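Local coordinates for effector protein Lem4 (lpg1101) (Legionella pneumophila subsp. pneumophila, PDB 6CGK) that acts as a membrane-associated protein tyrosine phosphatase of the haloacid dehalogenase superfamily, a translocated bacterial effector represented here by its HAD domain, at residues Tyr21-Gly26 against Cys153-Val158; Gly26-Ala31 against Ile68-Asn73; Pro147-Ile152 against Ser173-Phe178. The protein carries 1 engineered substitution. One frame throughout, in Å; residues are numbered along the deposited sequence.

Contact 1. Residues Tyr21-Gly26 against Cys153-Val158. Engineered in segment 21-26: Asn23 (natural residue Asp). With MG (magnesium ion), chain C; PO4 (phosphate ion), chain B.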
loop_
_atom_site.group_PDB
_atom_site.type_symbol
_atom_site.label_atom_id
_atom_site.label_comp_id
_atom_site.label_asym_id
_atom_site.label_seq_id
_atom_site.Cartn_x
_atom_site.Cartn_y
_atom_site.Cartn_z
ATOM N N TYR A 21 2.272 5.545 -2.368
ATOM C CA TYR A 21 2.730 4.214 -2.747
ATOM C C TYR A 21 3.223 3.509 -1.497
ATOM O O TYR A 21 4.204 3.943 -0.884
ATOM C CB TYR A 21 3.885 4.290 -3.746
ATOM C CG TYR A 21 3.541 4.708 -5.153
ATOM C CD1 TYR A 21 2.820 3.868 -5.984
ATOM C CD2 TYR A 21 4.009 5.929 -5.680
ATOM C CE1 TYR A 21 2.547 4.210 -7.302
ATOM C CE2 TYR A 21 3.724 6.287 -6.992
ATOM C CZ TYR A 21 2.994 5.433 -7.798
ATOM O OH TYR A 21 2.739 5.775 -9.106
ATOM N N LEU A 22 2.582 2.402 -1.146
ATOM C CA LEU A 22 2.890 1.701 0.090
ATOM C C LEU A 22 3.254 0.265 -0.240
ATOM O O LEU A 22 2.492 -0.434 -0.918
ATOM C CB LEU A 22 1.708 1.724 1.055
ATOM C CG LEU A 22 1.026 3.059 1.388
ATOM C CD1 LEU A 22 -0.178 2.855 2.289
ATOM C CD2 LEU A 22 2.018 4.024 2.032
ATOM N N ASN A 23 4.417 -0.160 0.233
ATOM C CA ASN A 23 4.681 -1.566 0.378
ATOM C C ASN A 23 3.691 -2.162 1.384
ATOM O O ASN A 23 3.117 -1.449 2.199
ATOM C CB ASN A 23 6.122 -1.758 0.858
ATOM C CG ASN A 23 6.478 -3.162 1.017
ATOM O OD1 ASN A 23 6.750 -3.608 2.127
ATOM N ND2 ASN A 23 6.518 -3.898 -0.093
ATOM N N PHE A 24 3.492 -3.484 1.326
ATOM C CA PHE A 24 2.557 -4.096 2.281
ATOM C C PHE A 24 3.264 -4.787 3.446
ATOM O O PHE A 24 3.186 -4.311 4.578
ATOM C CB PHE A 24 1.630 -5.100 1.589
ATOM C CG PHE A 24 0.556 -5.648 2.490
ATOM C CD1 PHE A 24 -0.553 -4.852 2.811
ATOM C CD2 PHE A 24 0.641 -6.928 3.000
ATOM C CE1 PHE A 24 -1.562 -5.365 3.650
ATOM C CE2 PHE A 24 -0.358 -7.449 3.845
ATOM C CZ PHE A 24 -1.459 -6.653 4.171
ATOM N N ASP A 25 3.975 -5.895 3.196
ATOM C CA ASP A 25 4.547 -6.657 4.308
ATOM C C ASP A 25 5.672 -5.863 4.952
ATOM O O ASP A 25 6.630 -5.460 4.279
ATOM C CB ASP A 25 5.112 -7.997 3.829
ATOM C CG ASP A 25 4.046 -8.907 3.274
ATOM O OD1 ASP A 25 3.098 -9.216 4.011
ATOM O OD2 ASP A 25 4.156 -9.301 2.095
ATOM N N GLY A 26 5.566 -5.655 6.251
ATOM C CA GLY A 26 6.589 -4.965 7.008
ATOM C C GLY A 26 6.418 -3.470 7.041
ATOM O O GLY A 26 7.103 -2.794 7.821
ATOM N N CYS A 153 6.460 4.584 1.121
ATOM C CA CYS A 153 6.889 3.904 2.338
ATOM C C CYS A 153 7.252 2.459 2.028
ATOM O O CYS A 153 6.453 1.727 1.428
ATOM C CB CYS A 153 5.794 3.942 3.404
ATOM S SG CYS A 153 5.420 5.616 3.903
ATOM N N ASP A 154 8.457 2.049 2.432
ATOM C CA ASP A 154 8.888 0.666 2.281
ATOM C C ASP A 154 9.816 0.313 3.434
ATOM O O ASP A 154 10.616 1.143 3.869
ATOM C CB ASP A 154 9.590 0.457 0.936
ATOM C CG ASP A 154 9.510 -0.967 0.446
ATOM O OD1 ASP A 154 9.698 -1.898 1.253
ATOM O OD2 ASP A 154 9.265 -1.157 -0.762
ATOM N N ASP A 155 9.700 -0.917 3.932
ATOM C CA ASP A 155 10.623 -1.387 4.961
ATOM C C ASP A 155 11.911 -1.969 4.381
ATOM O O ASP A 155 12.875 -2.180 5.127
ATOM C CB ASP A 155 9.960 -2.441 5.830
ATOM C CG ASP A 155 9.558 -3.662 5.035
ATOM O OD1 ASP A 155 8.842 -3.470 4.040
ATOM O OD2 ASP A 155 9.961 -4.794 5.389
ATOM N N ASP A 156 11.932 -2.274 3.088
ATOM C CA ASP A 156 13.124 -2.761 2.411
ATOM C C ASP A 156 13.729 -1.563 1.680
ATOM O O ASP A 156 13.125 -1.034 0.739
ATOM C CB ASP A 156 12.768 -3.906 1.463
ATOM C CG ASP A 156 13.990 -4.645 0.941
ATOM O OD1 ASP A 156 15.022 -3.989 0.702
ATOM O OD2 ASP A 156 13.917 -5.882 0.769
ATOM N N GLU A 157 14.893 -1.096 2.148
ATOM C CA GLU A 157 15.466 0.128 1.581
ATOM C C GLU A 157 15.651 -0.002 0.075
ATOM O O GLU A 157 15.362 0.932 -0.682
ATOM C CB GLU A 157 16.799 0.458 2.251
ATOM C CG GLU A 157 17.362 1.816 1.859
ATOM C CD GLU A 157 18.762 2.041 2.396
ATOM O OE1 GLU A 157 19.325 1.102 3.000
ATOM O OE2 GLU A 157 19.301 3.152 2.214
ATOM N N VAL A 158 16.115 -1.168 -0.370
ATOM C CA VAL A 158 16.307 -1.432 -1.793
ATOM C C VAL A 158 14.988 -1.311 -2.542
ATOM O O VAL A 158 14.887 -0.595 -3.547
ATOM C CB VAL A 158 16.932 -2.823 -1.981
ATOM C CG1 VAL A 158 16.954 -3.205 -3.444
ATOM C CG2 VAL A 158 18.306 -2.826 -1.393
HETATM MG MG MG C . 7.887 -5.070 2.734
HETATM P P PO4 B . 6.034 -6.935 0.221
HETATM O O1 PO4 B . 4.622 -6.425 0.457
HETATM O O2 PO4 B . 6.555 -6.671 -1.188
HETATM O O3 PO4 B . 5.998 -8.437 0.465
HETATM O O4 PO4 B . 6.974 -6.358 1.259
HETATM O O HOH W 1 9.273 -4.638 1.241
HETATM O O HOH W 2 9.075 -6.565 3.476
#

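Contact 2. Residues Gly26-Ala31 against Ile68-Asn73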
loop_
_atom_site.group_PDB
_atom_site.type_symbol
_atom_site.label_atom_id
_atom_site.label_comp_id
_atom_site.label_asym_id
_atom_site.label_seq_id
_atom_site.Cartn_x
_atom_site.Cartn_y
_atom_site.Cartn_z
ATOM N N GLY A 26 5.566 -5.655 6.251
ATOM C CA GLY A 26 6.589 -4.965 7.008
ATOM C C GLY A 26 6.418 -3.470 7.041
ATOM O O GLY A 26 7.103 -2.794 7.821
ATOM N N THR A 27 5.545 -2.938 6.195
ATOM C CA THR A 27 5.245 -1.519 6.129
ATOM C C THR A 27 3.861 -1.259 6.704
ATOM O O THR A 27 3.729 -0.620 7.750
ATOM C CB THR A 27 5.337 -1.036 4.678
ATOM O OG1 THR A 27 6.652 -1.306 4.189
ATOM C CG2 THR A 27 5.080 0.442 4.580
ATOM N N ILE A 28 2.827 -1.788 6.052
ATOM C CA ILE A 28 1.488 -1.775 6.627
ATOM C C ILE A 28 1.349 -2.816 7.746
ATOM O O ILE A 28 0.633 -2.569 8.720
ATOM C CB ILE A 28 0.456 -1.971 5.507
ATOM C CG1 ILE A 28 0.383 -0.687 4.658
ATOM C CG2 ILE A 28 -0.934 -2.312 6.062
ATOM C CD1 ILE A 28 -0.182 -0.902 3.284
ATOM N N THR A 29 2.036 -3.969 7.653
ATOM C CA THR A 29 2.038 -4.951 8.731
ATOM C C THR A 29 3.326 -4.850 9.537
ATOM O O THR A 29 4.241 -4.093 9.211
ATOM C CB THR A 29 1.901 -6.381 8.201
ATOM O OG1 THR A 29 3.143 -6.779 7.584
ATOM C CG2 THR A 29 0.797 -6.500 7.187
ATOM N N GLY A 30 3.410 -5.666 10.592
ATOM C CA GLY A 30 4.600 -5.680 11.412
ATOM C C GLY A 30 5.620 -6.742 11.061
ATOM O O GLY A 30 6.512 -7.012 11.873
ATOM N N ALA A 31 5.523 -7.365 9.889
ATOM C CA ALA A 31 6.397 -8.489 9.555
ATOM C C ALA A 31 6.887 -8.381 8.119
ATOM O O ALA A 31 6.073 -8.273 7.192
ATOM C CB ALA A 31 5.676 -9.818 9.741
ATOM N N ILE A 68 2.309 -10.191 12.448
ATOM C CA ILE A 68 1.788 -10.319 11.090
ATOM C C ILE A 68 0.609 -9.402 10.820
ATOM O O ILE A 68 0.221 -9.243 9.657
ATOM C CB ILE A 68 1.369 -11.760 10.748
ATOM C CG1 ILE A 68 0.062 -12.124 11.435
ATOM C CG2 ILE A 68 2.483 -12.724 11.093
ATOM C CD1 ILE A 68 -0.785 -13.073 10.618
ATOM N N LYS A 69 0.024 -8.793 11.851
ATOM C CA LYS A 69 -1.176 -7.992 11.617
ATOM C C LYS A 69 -0.854 -6.602 11.067
ATOM O O LYS A 69 0.235 -6.059 11.251
ATOM C CB LYS A 69 -1.968 -7.850 12.909
ATOM C CG LYS A 69 -2.337 -9.202 13.539
ATOM C CD LYS A 69 -3.043 -9.053 14.884
ATOM C CE LYS A 69 -3.435 -10.415 15.470
ATOM N NZ LYS A 69 -4.291 -10.210 16.692
ATOM N N ILE A 70 -1.851 -6.016 10.402
ATOM C CA ILE A 70 -1.820 -4.585 10.100
ATOM C C ILE A 70 -1.658 -3.828 11.414
ATOM O O ILE A 70 -2.294 -4.166 12.426
ATOM C CB ILE A 70 -3.098 -4.185 9.349
ATOM C CG1 ILE A 70 -3.150 -4.935 8.017
ATOM C CG2 ILE A 70 -3.149 -2.690 9.125
ATOM C CD1 ILE A 70 -4.222 -4.515 7.078
ATOM N N THR A 71 -0.730 -2.875 11.443
ATOM C CA THR A 71 -0.480 -2.251 12.728
ATOM C C THR A 71 -1.590 -1.259 13.005
ATOM O O THR A 71 -2.258 -0.780 12.089
ATOM C CB THR A 71 0.866 -1.529 12.778
ATOM O OG1 THR A 71 0.793 -0.344 11.986
ATOM C CG2 THR A 71 1.996 -2.434 12.281
ATOM N N GLU A 72 -1.778 -0.949 14.286
ATOM C CA GLU A 72 -2.825 -0.004 14.656
ATOM C C GLU A 72 -2.683 1.319 13.911
ATOM O O GLU A 72 -3.657 1.846 13.361
ATOM C CB GLU A 72 -2.795 0.229 16.166
ATOM C CG GLU A 72 -4.118 0.727 16.710
ATOM C CD GLU A 72 -5.172 -0.369 16.731
ATOM O OE1 GLU A 72 -6.254 -0.178 16.127
ATOM O OE2 GLU A 72 -4.905 -1.433 17.338
ATOM N N ASN A 73 -1.471 1.873 13.878
ATOM C CA ASN A 73 -1.278 3.177 13.251
ATOM C C ASN A 73 -1.405 3.113 11.734
ATOM O O ASN A 73 -1.799 4.098 11.107
ATOM C CB ASN A 73 0.081 3.745 13.652
ATOM C CG ASN A 73 0.155 4.074 15.132
ATOM O OD1 ASN A 73 -0.858 4.380 15.757
ATOM N ND2 ASN A 73 1.353 4.014 15.697
HETATM O O HOH W 3 2.894 0.292 10.609
#

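Contact 3. Residues Pro147-Ile152 against Ser173-Phe178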
loop_
_atom_site.group_PDB
_atom_site.type_symbol
_atom_site.label_atom_id
_atom_site.label_comp_id
_atom_site.label_asym_id
_atom_site.label_seq_id
_atom_site.Cartn_x
_atom_site.Cartn_y
_atom_site.Cartn_z
ATOM N N PRO A 147 1.763 15.070 -12.436
ATOM C CA PRO A 147 2.755 15.386 -11.401
ATOM C C PRO A 147 2.098 15.995 -10.177
ATOM O O PRO A 147 1.074 16.670 -10.267
ATOM C CB PRO A 147 3.676 16.408 -12.082
ATOM C CG PRO A 147 2.990 16.812 -13.289
ATOM C CD PRO A 147 2.035 15.760 -13.699
ATOM N N GLY A 148 2.752 15.812 -9.046
ATOM C CA GLY A 148 2.244 16.336 -7.787
ATOM C C GLY A 148 2.953 15.641 -6.630
ATOM O O GLY A 148 4.114 15.258 -6.740
ATOM N N PHE A 149 2.222 15.452 -5.547
ATOM C CA PHE A 149 2.822 14.923 -4.335
ATOM C C PHE A 149 2.959 13.412 -4.415
ATOM O O PHE A 149 2.067 12.723 -4.916
ATOM C CB PHE A 149 1.973 15.312 -3.122
ATOM C CG PHE A 149 2.466 14.746 -1.833
ATOM C CD1 PHE A 149 3.619 15.229 -1.236
ATOM C CD2 PHE A 149 1.764 13.736 -1.202
ATOM C CE1 PHE A 149 4.067 14.700 -0.017
ATOM C CE2 PHE A 149 2.208 13.194 0.017
ATOM C CZ PHE A 149 3.356 13.687 0.607
ATOM N N ARG A 150 4.089 12.900 -3.934
ATOM C CA ARG A 150 4.331 11.459 -3.880
ATOM C C ARG A 150 4.864 11.083 -2.508
ATOM O O ARG A 150 5.863 11.647 -2.044
ATOM C CB ARG A 150 5.334 10.987 -4.956
ATOM C CG ARG A 150 4.870 11.143 -6.405
ATOM C CD ARG A 150 3.618 10.294 -6.699
ATOM N NE ARG A 150 3.208 10.427 -8.114
ATOM C CZ ARG A 150 2.438 11.413 -8.585
ATOM N NH1 ARG A 150 1.986 12.366 -7.769
ATOM N NH2 ARG A 150 2.104 11.443 -9.872
ATOM N N LEU A 151 4.203 10.118 -1.876
ATOM C CA LEU A 151 4.666 9.522 -0.631
ATOM C C LEU A 151 4.967 8.057 -0.912
ATOM O O LEU A 151 4.157 7.373 -1.547
ATOM C CB LEU A 151 3.610 9.663 0.477
ATOM C CG LEU A 151 3.887 8.925 1.793
ATOM C CD1 LEU A 151 5.181 9.400 2.444
ATOM C CD2 LEU A 151 2.711 9.080 2.750
ATOM N N ILE A 152 6.143 7.588 -0.484
ATOM C CA ILE A 152 6.563 6.198 -0.673
ATOM C C ILE A 152 7.046 5.686 0.662
ATOM O O ILE A 152 7.953 6.282 1.258
ATOM C CB ILE A 152 7.701 6.061 -1.697
ATOM C CG1 ILE A 152 7.278 6.562 -3.072
ATOM C CG2 ILE A 152 8.234 4.609 -1.719
ATOM C CD1 ILE A 152 8.459 6.559 -4.071
ATOM N N SER A 173 9.289 13.003 -9.772
ATOM C CA SER A 173 9.900 12.967 -8.451
ATOM C C SER A 173 10.265 14.364 -7.966
ATOM O O SER A 173 11.239 14.540 -7.240
ATOM C CB SER A 173 11.132 12.059 -8.455
ATOM O OG SER A 173 12.147 12.587 -9.294
ATOM N N GLN A 174 9.478 15.365 -8.338
ATOM C CA GLN A 174 9.792 16.729 -7.936
ATOM C C GLN A 174 9.380 17.031 -6.503
ATOM O O GLN A 174 9.846 18.023 -5.935
ATOM C CB GLN A 174 9.115 17.726 -8.874
ATOM C CG GLN A 174 7.613 17.838 -8.648
ATOM C CD GLN A 174 6.807 17.456 -9.875
ATOM O OE1 GLN A 174 5.919 18.199 -10.303
ATOM N NE2 GLN A 174 7.112 16.292 -10.449
ATOM N N LEU A 175 8.518 16.207 -5.909
ATOM C CA LEU A 175 7.940 16.472 -4.599
ATOM C C LEU A 175 7.626 15.118 -3.964
ATOM O O LEU A 175 6.482 14.705 -3.846
ATOM C CB LEU A 175 6.688 17.347 -4.705
ATOM C CG LEU A 175 5.959 17.699 -3.411
ATOM C CD1 LEU A 175 6.883 18.425 -2.443
ATOM C CD2 LEU A 175 4.740 18.553 -3.732
ATOM N N VAL A 176 8.679 14.420 -3.559
ATOM C CA VAL A 176 8.574 13.071 -3.015
ATOM C C VAL A 176 8.941 13.099 -1.544
ATOM O O VAL A 176 9.908 13.756 -1.146
ATOM C CB VAL A 176 9.486 12.088 -3.770
ATOM C CG1 VAL A 176 9.273 10.680 -3.265
ATOM C CG2 VAL A 176 9.217 12.166 -5.262
ATOM N N LYS A 177 8.176 12.373 -0.736
ATOM C CA LYS A 177 8.564 12.056 0.630
ATOM C C LYS A 177 8.774 10.554 0.681
ATOM O O LYS A 177 7.865 9.792 0.348
ATOM C CB LYS A 177 7.497 12.493 1.639
ATOM C CG LYS A 177 7.409 13.998 1.819
ATOM C CD LYS A 177 8.497 14.520 2.752
ATOM C CE LYS A 177 8.360 16.025 2.963
ATOM N NZ LYS A 177 9.057 16.492 4.197
ATOM N N PHE A 178 9.970 10.132 1.069
ATOM C CA PHE A 178 10.319 8.721 1.078
ATOM C C PHE A 178 10.655 8.323 2.502
ATOM O O PHE A 178 11.519 8.943 3.132
ATOM C CB PHE A 178 11.492 8.439 0.140
ATOM C CG PHE A 178 12.028 7.048 0.245
ATOM C CD1 PHE A 178 11.167 5.957 0.317
ATOM C CD2 PHE A 178 13.393 6.819 0.271
ATOM C CE1 PHE A 178 11.666 4.667 0.417
ATOM C CE2 PHE A 178 13.902 5.529 0.364
ATOM C CZ PHE A 178 13.042 4.452 0.437
HETATM O O HOH W 4 6.765 14.085 -7.141
#

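Contact 1. Residues Tyr21-Gly26 against Cys153-Val158
The magnesium site of this HAD domain forms where Asn23 and Asp25, at and just beyond the end of strand 19-23, face Asp155, just past strand 150-154. The natural sequence around Asn23 reads as the superfamily's DxDGT motif; Asn23 itself is engineered from the first aspartate. The acidic pair Asp154-Asp155 fits the later acidic motif of the family. Leading into the site, the two strands run parallel: Cys153 N donates to Tyr21 O at 3.1 Å, and Asn23 N to Cys153 O at 3.0 Å. Beside this bridge, Leu22 CD2 rests on Cys153 CB.

Six ligands surround the metal in three opposed pairs. Asp25 O, a backbone carbonyl 2.0 Å from the magnesium, lies across from a water. Asp155 OD1, 2.3 Å from the magnesium, lies across from phosphate O4. The end of the Asn23 side chain faces the second water; its CB points toward 153-158 and its CG is anti to the backbone N (chi1 -179°). Asp155 uses both oxygens, since OD2 accepts a hydrogen bond from that second water. Asp154 works from the second shell: its OD1 accepts from the first water at 2.8 Å. The same OD1 closes an Asx turn with Asp156 N at 2.9 Å, the donor coming from above the carboxylate plane.

Phosphate O1 is held by Asp25 N at 2.9 Å, in a nearly straight bond (167°), and by the longer bond from Phe24 N. Ser94, Arg95 and Lys132 grip the ion from outside the two segments. The magnesium thus joins the anion to both strand ends, and together with Lys132 it probably offsets much of the negative charge that the aspartates and phosphate bring together.

Contact 2. Residues Gly26-Ala31 against Ile68-Asn73
Ile70 packs against the turn at Ile28, and nearly every carbon of its side chain meets that one residue. Its CB lies 4.1 Å from Ile28 O. From there the chain forks. CG2, anti to the backbone N, touches Ile28 CG2 at 3.8 Å and lies as near to Ile28 O. CG1, on the other branch (chi1 -62°), comes 4.0 Å from Ile28 CG2. At the tip, Ile70 CD1 is still only 4.1 Å from Ile28 CG2. The two isoleucine side chains therefore lie side by side and point the same way; Leu78 of helix 72-82 also packs on Ile28, and Leu104 and Leu105 of helix 98-107 pack on Ile70.

The turn at 26-31 follows directly on the metal-binding loop, at the place where HAD domains usually carry the squiggle and flap elements between the first strand and the rest of the core. Here it is pinned to the run-in of helix 72-82 by two backbone bonds. Thr71 N donates to Ile28 O at 3.1 Å, with an angle of 164°; Gly30 N reaches Lys69 O at 3.3 Å in a more bent bond, the donor tilted out of the carbonyl plane. Between them Thr29 CA also approaches Lys69 O through a CA-H...O contact.

Thr29 turns its hydroxyl inward along its own loop: OG1 accepts from Gly26 N at 3.0 Å, nearly straight, and weakly from Ala31 N. Its CB and CG2 lie against Ile68 O. Thr71 OG1 N-caps helix 72-82 by accepting from Ala74 N, and a water links this hydroxyl to Thr27 O.

Contact 3. Residues Pro147-Ile152 against Ser173-Phe178
Arg150 O takes the shortest bond here, from Lys177 N at 2.8 Å (166°), and a CA-H...O contact from Val176 CA reaches the same oxygen. On either side, Arg150 N donates to Leu175 O at 3.0 Å and Ile152 N to Lys177 O at 2.9 Å, the regular pattern of parallel strands, whose axes diverge by only 12°. Before the first of these bonds, a water accepts from Leu175 N and donates to Gly148 O.

Phe149 stands at about a right angle to Leu175, with CD1 4.0 Å from Leu175 CG, and the edge of its ring meets Lys177 CG through CE1. Phe178, its CG anti to the backbone N (chi1 172°), brings CD1 edge-on to Ile152 O at 3.4 Å and against Ile152 CG2 at 3.8 Å. The Arg150 chain is bent at chi2; NH1 donates to Phe149 O, which it meets from above the carbonyl plane, while NE forms a salt bridge to Glu140.

The strands belong to a beta-alpha-beta unit: Arg150, Ile152, Val176 and Phe178 face its connecting helix 157-169, Phe149 and Leu151 pack against helix 188-198, and strand 19-23 adjoins 150-154 on the inner side.

Overall arrangement
Contacts 1 and 3 lie on one parallel sheet and share strand 150-154; their centres are about 15 Å apart and their segments alternate along the chain. Contact 3 joins 176-180, one of the two edge strands, to its neighbour 150-154, whereas contact 1 takes the C-terminal ends of the central strand 19-23 and 150-154, where the magnesium and phosphate bind. Contact 2 falls within the chain interval spanned by contact 1, shares Gly26 with it, and ties the loop beyond the site to the start of helix 72-82, its centre about 11 Å away. Contact 3 follows contact 2, about 23 Å off between centres. The metal site thus lies at the C-terminal ends of the strands, with contact 3 farther back in the sheet.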